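PDB 5OET: glutathione synthetase-like effector 30 (Gpa-GSS30-apo) from Globodera pallida, which is a glutathione synthetase-like effector of a plant-parasitic nematode, related to the ATP-dependent ligases that join glycine to gamma-glutamylcysteine, and probably evolved toward a new role. Local coordinates for residues A376-I387 and D439-P451. Numbering follows the deposited sequence.
Sequences AIRKVQTKGWAI and DRDFYYLTEKLRP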
# COMPACT_ATOMS: atom_id res chain seq x y z
N ALA A 376 -36.25 5.32 15.41
CA ALA A 376 -34.83 4.96 15.34
C ALA A 376 -33.93 6.17 15.31
O ALA A 376 -32.94 6.21 16.03
CB ALA A 376 -34.55 4.09 14.12
N ILE A 377 -34.27 7.14 14.46
CA ILE A 377 -33.56 8.43 14.40
C ILE A 377 -33.69 9.23 15.70
O ILE A 377 -32.70 9.79 16.15
CB ILE A 377 -34.02 9.30 13.21
CG1 ILE A 377 -33.57 8.67 11.90
CG2 ILE A 377 -33.44 10.71 13.29
CD1 ILE A 377 -34.10 9.36 10.67
N ARG A 378 -34.88 9.30 16.29
CA ARG A 378 -35.05 10.05 17.53
C ARG A 378 -34.19 9.49 18.65
O ARG A 378 -33.66 10.27 19.42
CB ARG A 378 -36.51 10.11 17.97
CG ARG A 378 -37.42 10.93 17.06
CD ARG A 378 -37.05 12.39 17.02
NE ARG A 378 -38.04 13.24 16.37
CZ ARG A 378 -37.88 14.55 16.17
NH1 ARG A 378 -36.78 15.18 16.57
NH2 ARG A 378 -38.85 15.25 15.57
N LYS A 379 -34.04 8.16 18.73
CA LYS A 379 -33.19 7.51 19.76
C LYS A 379 -31.74 8.03 19.83
O LYS A 379 -31.18 8.14 20.92
CB LYS A 379 -33.15 5.99 19.57
CG LYS A 379 -34.05 5.16 20.47
CD LYS A 379 -34.28 3.76 19.87
CE LYS A 379 -34.51 2.65 20.90
NZ LYS A 379 -35.79 2.78 21.67
N VAL A 380 -31.15 8.33 18.68
CA VAL A 380 -29.73 8.79 18.60
C VAL A 380 -29.52 10.31 18.62
O VAL A 380 -28.38 10.76 18.69
CB VAL A 380 -28.99 8.20 17.36
CG1 VAL A 380 -29.23 6.69 17.25
CG2 VAL A 380 -29.42 8.89 16.07
N GLN A 381 -30.59 11.10 18.56
CA GLN A 381 -30.50 12.57 18.56
C GLN A 381 -30.12 13.10 19.93
O GLN A 381 -30.31 12.41 20.93
CB GLN A 381 -31.82 13.21 18.13
CG GLN A 381 -32.05 13.25 16.63
CD GLN A 381 -33.31 14.00 16.25
OE1 GLN A 381 -34.28 14.01 16.99
NE2 GLN A 381 -33.29 14.65 15.09
N THR A 382 -29.60 14.32 19.98
CA THR A 382 -29.33 15.01 21.24
C THR A 382 -30.05 16.33 21.20
O THR A 382 -29.69 17.19 20.39
CB THR A 382 -27.82 15.26 21.46
OG1 THR A 382 -27.07 14.08 21.15
CG2 THR A 382 -27.54 15.67 22.91
N LYS A 383 -31.05 16.50 22.05
CA LYS A 383 -31.87 17.71 22.02
C LYS A 383 -30.94 18.92 22.02
O LYS A 383 -30.04 19.01 22.85
CB LYS A 383 -32.85 17.81 23.22
CG LYS A 383 -33.84 16.65 23.43
CD LYS A 383 -34.79 16.42 22.24
CE LYS A 383 -34.98 14.94 21.90
NZ LYS A 383 -35.56 14.78 20.54
N GLY A 384 -31.13 19.81 21.05
CA GLY A 384 -30.38 21.06 20.92
C GLY A 384 -31.31 22.26 20.76
O GLY A 384 -32.09 22.29 19.82
N TRP A 385 -31.23 23.23 21.67
CA TRP A 385 -32.17 24.36 21.74
C TRP A 385 -31.56 25.65 21.20
O TRP A 385 -30.45 26.01 21.56
CB TRP A 385 -32.62 24.62 23.17
CG TRP A 385 -33.22 23.43 23.82
CD1 TRP A 385 -34.53 23.04 23.77
CD2 TRP A 385 -32.54 22.47 24.61
NE1 TRP A 385 -34.70 21.89 24.50
CE2 TRP A 385 -33.49 21.52 25.02
CE3 TRP A 385 -31.21 22.31 25.00
CZ2 TRP A 385 -33.16 20.42 25.81
CZ3 TRP A 385 -30.88 21.22 25.79
CH2 TRP A 385 -31.85 20.29 26.19
N ALA A 386 -32.32 26.33 20.35
CA ALA A 386 -31.85 27.55 19.70
C ALA A 386 -31.83 28.73 20.65
O ALA A 386 -32.38 28.67 21.75
CB ALA A 386 -32.73 27.87 18.51
N ILE A 387 -31.17 29.79 20.20
CA ILE A 387 -31.37 31.13 20.75
C ILE A 387 -31.72 32.07 19.59
O ILE A 387 -32.17 33.20 19.80
CB ILE A 387 -30.11 31.67 21.46
CG1 ILE A 387 -29.33 30.57 22.20
CG2 ILE A 387 -30.49 32.82 22.38
CD1 ILE A 387 -27.88 30.95 22.42
N ASP A 439 -25.41 37.75 17.12
CA ASP A 439 -24.72 36.46 17.33
C ASP A 439 -25.65 35.30 17.77
O ASP A 439 -25.33 34.16 17.48
CB ASP A 439 -23.58 36.61 18.34
CG ASP A 439 -22.22 36.91 17.68
OD1 ASP A 439 -21.85 36.26 16.68
OD2 ASP A 439 -21.50 37.78 18.22
N ARG A 440 -26.75 35.61 18.46
CA ARG A 440 -27.69 34.59 18.94
C ARG A 440 -28.17 33.61 17.87
O ARG A 440 -28.34 32.42 18.16
CB ARG A 440 -28.92 35.23 19.62
CG ARG A 440 -28.67 35.55 21.08
CD ARG A 440 -29.78 36.37 21.73
NE ARG A 440 -30.12 35.98 23.10
CZ ARG A 440 -29.31 36.01 24.17
NH1 ARG A 440 -28.04 36.40 24.09
NH2 ARG A 440 -29.78 35.62 25.35
N ASP A 441 -28.35 34.08 16.64
CA ASP A 441 -28.83 33.20 15.56
C ASP A 441 -27.76 32.23 15.01
O ASP A 441 -28.09 31.42 14.14
CB ASP A 441 -29.42 34.04 14.41
CG ASP A 441 -30.56 34.96 14.86
OD1 ASP A 441 -31.34 34.55 15.75
OD2 ASP A 441 -30.68 36.10 14.34
N PHE A 442 -26.52 32.30 15.50
CA PHE A 442 -25.41 31.43 15.05
C PHE A 442 -24.95 30.38 16.06
O PHE A 442 -23.97 29.67 15.81
CB PHE A 442 -24.20 32.30 14.63
CG PHE A 442 -24.47 33.14 13.40
CD1 PHE A 442 -25.17 34.35 13.53
CD2 PHE A 442 -24.10 32.70 12.12
CE1 PHE A 442 -25.47 35.12 12.40
CE2 PHE A 442 -24.41 33.47 10.99
CZ PHE A 442 -25.09 34.67 11.14
N TYR A 443 -25.63 30.29 17.20
CA TYR A 443 -25.27 29.34 18.26
C TYR A 443 -26.49 28.61 18.77
O TYR A 443 -27.60 29.09 18.64
CB TYR A 443 -24.60 30.07 19.44
CG TYR A 443 -23.25 30.69 19.14
CD1 TYR A 443 -23.15 31.97 18.65
CD2 TYR A 443 -22.07 29.99 19.38
CE1 TYR A 443 -21.93 32.57 18.38
CE2 TYR A 443 -20.82 30.57 19.12
CZ TYR A 443 -20.76 31.86 18.61
OH TYR A 443 -19.54 32.47 18.36
N TYR A 444 -26.27 27.43 19.36
CA TYR A 444 -27.33 26.71 20.08
C TYR A 444 -26.81 26.02 21.35
O TYR A 444 -25.61 25.88 21.55
CB TYR A 444 -28.00 25.69 19.16
CG TYR A 444 -27.11 24.56 18.72
CD1 TYR A 444 -26.25 24.71 17.64
CD2 TYR A 444 -27.12 23.34 19.38
CE1 TYR A 444 -25.42 23.67 17.24
CE2 TYR A 444 -26.29 22.30 18.99
CZ TYR A 444 -25.45 22.47 17.91
OH TYR A 444 -24.64 21.43 17.52
N LEU A 445 -27.74 25.62 22.21
CA LEU A 445 -27.44 24.92 23.45
C LEU A 445 -27.67 23.42 23.25
O LEU A 445 -28.72 23.04 22.78
CB LEU A 445 -28.35 25.41 24.58
CG LEU A 445 -27.78 26.33 25.64
CD1 LEU A 445 -28.85 26.59 26.70
CD2 LEU A 445 -26.55 25.76 26.34
N THR A 446 -26.68 22.59 23.60
CA THR A 446 -26.88 21.14 23.69
C THR A 446 -26.33 20.50 24.97
O THR A 446 -25.49 21.07 25.67
CB THR A 446 -26.34 20.40 22.46
OG1 THR A 446 -27.03 19.16 22.29
CG2 THR A 446 -24.87 20.18 22.50
N GLU A 447 -26.82 19.30 25.25
CA GLU A 447 -26.37 18.49 26.36
C GLU A 447 -24.99 18.00 25.99
O GLU A 447 -24.79 17.48 24.91
CB GLU A 447 -27.30 17.29 26.63
CG GLU A 447 -28.65 17.63 27.27
CD GLU A 447 -29.11 16.65 28.36
OE1 GLU A 447 -28.27 15.95 28.98
OE2 GLU A 447 -30.35 16.62 28.64
N LYS A 448 -24.03 18.20 26.90
CA LYS A 448 -22.69 17.66 26.76
C LYS A 448 -22.78 16.17 27.01
O LYS A 448 -23.42 15.74 27.96
CB LYS A 448 -21.75 18.31 27.77
CG LYS A 448 -20.28 17.93 27.61
CD LYS A 448 -19.44 18.71 28.62
CE LYS A 448 -17.94 18.51 28.38
NZ LYS A 448 -17.12 19.33 29.30
N LEU A 449 -22.15 15.37 26.17
CA LEU A 449 -22.18 13.92 26.33
C LEU A 449 -21.03 13.45 27.21
O LEU A 449 -19.92 14.00 27.15
CB LEU A 449 -22.15 13.23 24.96
CG LEU A 449 -23.33 13.69 24.07
CD1 LEU A 449 -23.18 13.14 22.67
CD2 LEU A 449 -24.69 13.35 24.68
N ARG A 450 -21.29 12.45 28.04
CA ARG A 450 -20.26 11.87 28.90
C ARG A 450 -19.68 10.68 28.14
O ARG A 450 -20.29 9.62 28.09
CB ARG A 450 -20.85 11.47 30.27
CG ARG A 450 -21.82 12.52 30.88
CD ARG A 450 -21.72 12.75 32.40
NE ARG A 450 -21.66 11.53 33.22
CZ ARG A 450 -20.54 10.95 33.69
NH1 ARG A 450 -19.33 11.44 33.41
NH2 ARG A 450 -20.63 9.84 34.44
N PRO A 451 -18.50 10.85 27.53
CA PRO A 451 -18.08 9.86 26.53
C PRO A 451 -17.32 8.66 27.11
O PRO A 451 -16.60 8.81 28.10
CB PRO A 451 -17.18 10.68 25.60
CG PRO A 451 -16.58 11.74 26.49
CD PRO A 451 -17.43 11.85 27.74
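The indole of Trp-385 meets Glu-447 at an edge, where CG of the glutamate comes 4.3 Å from CH2 of the tryptophan near the ring plane, while CB of Lys-383 packs over one indole face, offset toward the rim. This surface belongs to a four-stranded antiparallel sheet in a region related to the ATP-binding part of eukaryotic glutathione synthetases, which have the ATP-grasp fold; strand 384-386 is outermost within this chain, and strand 443-447 lies between it and strand 408-412. A large, partly polar ring suits such an exposed edge strand: its CE3 lies 4.2 Å from CB of Leu-445 in an apolar contact, and the ring also touches Tyr-408. The aliphatic part of Glu-447 packs while its OE1 forms a salt bridge with Arg-407. The two strands are joined chiefly at Trp-385 and Leu-445, an antiparallel hydrogen-bonded pair: Trp-385 N donates to Leu-445 O (2.8 Å), and Leu-445 N donates to Trp-385 O, nearly straight at 175°. Gly-384 CA makes a CA-H...O contact with Leu-445 O (3.2 Å), and this glycine has no side chain on the face occupied by Tyr-444 and Thr-446. At the far end, Ile-387 lies across Arg-440 at about a right angle; with CG2 anti to its backbone N, the methyl rests against the arginine's aliphatic chain and NE. Arg-440 NH1 hydrogen-bonds to Leu-432 O. Toward the helix, the short, branched Thr-382 sets its CG2 methyl beside Thr-446 OG1 (3.6 Å), with Glu-447 CB and Leu-449 CD2 each 4.1 Å away. Thr-446 combines a compact strand-forming shape with a donor: its hydroxyl lies anti to the backbone N (chi1 -155°), and OG1 donates to Lys-383 O at 3.1 Å, approaching from above the carbonyl plane, 44° out of it.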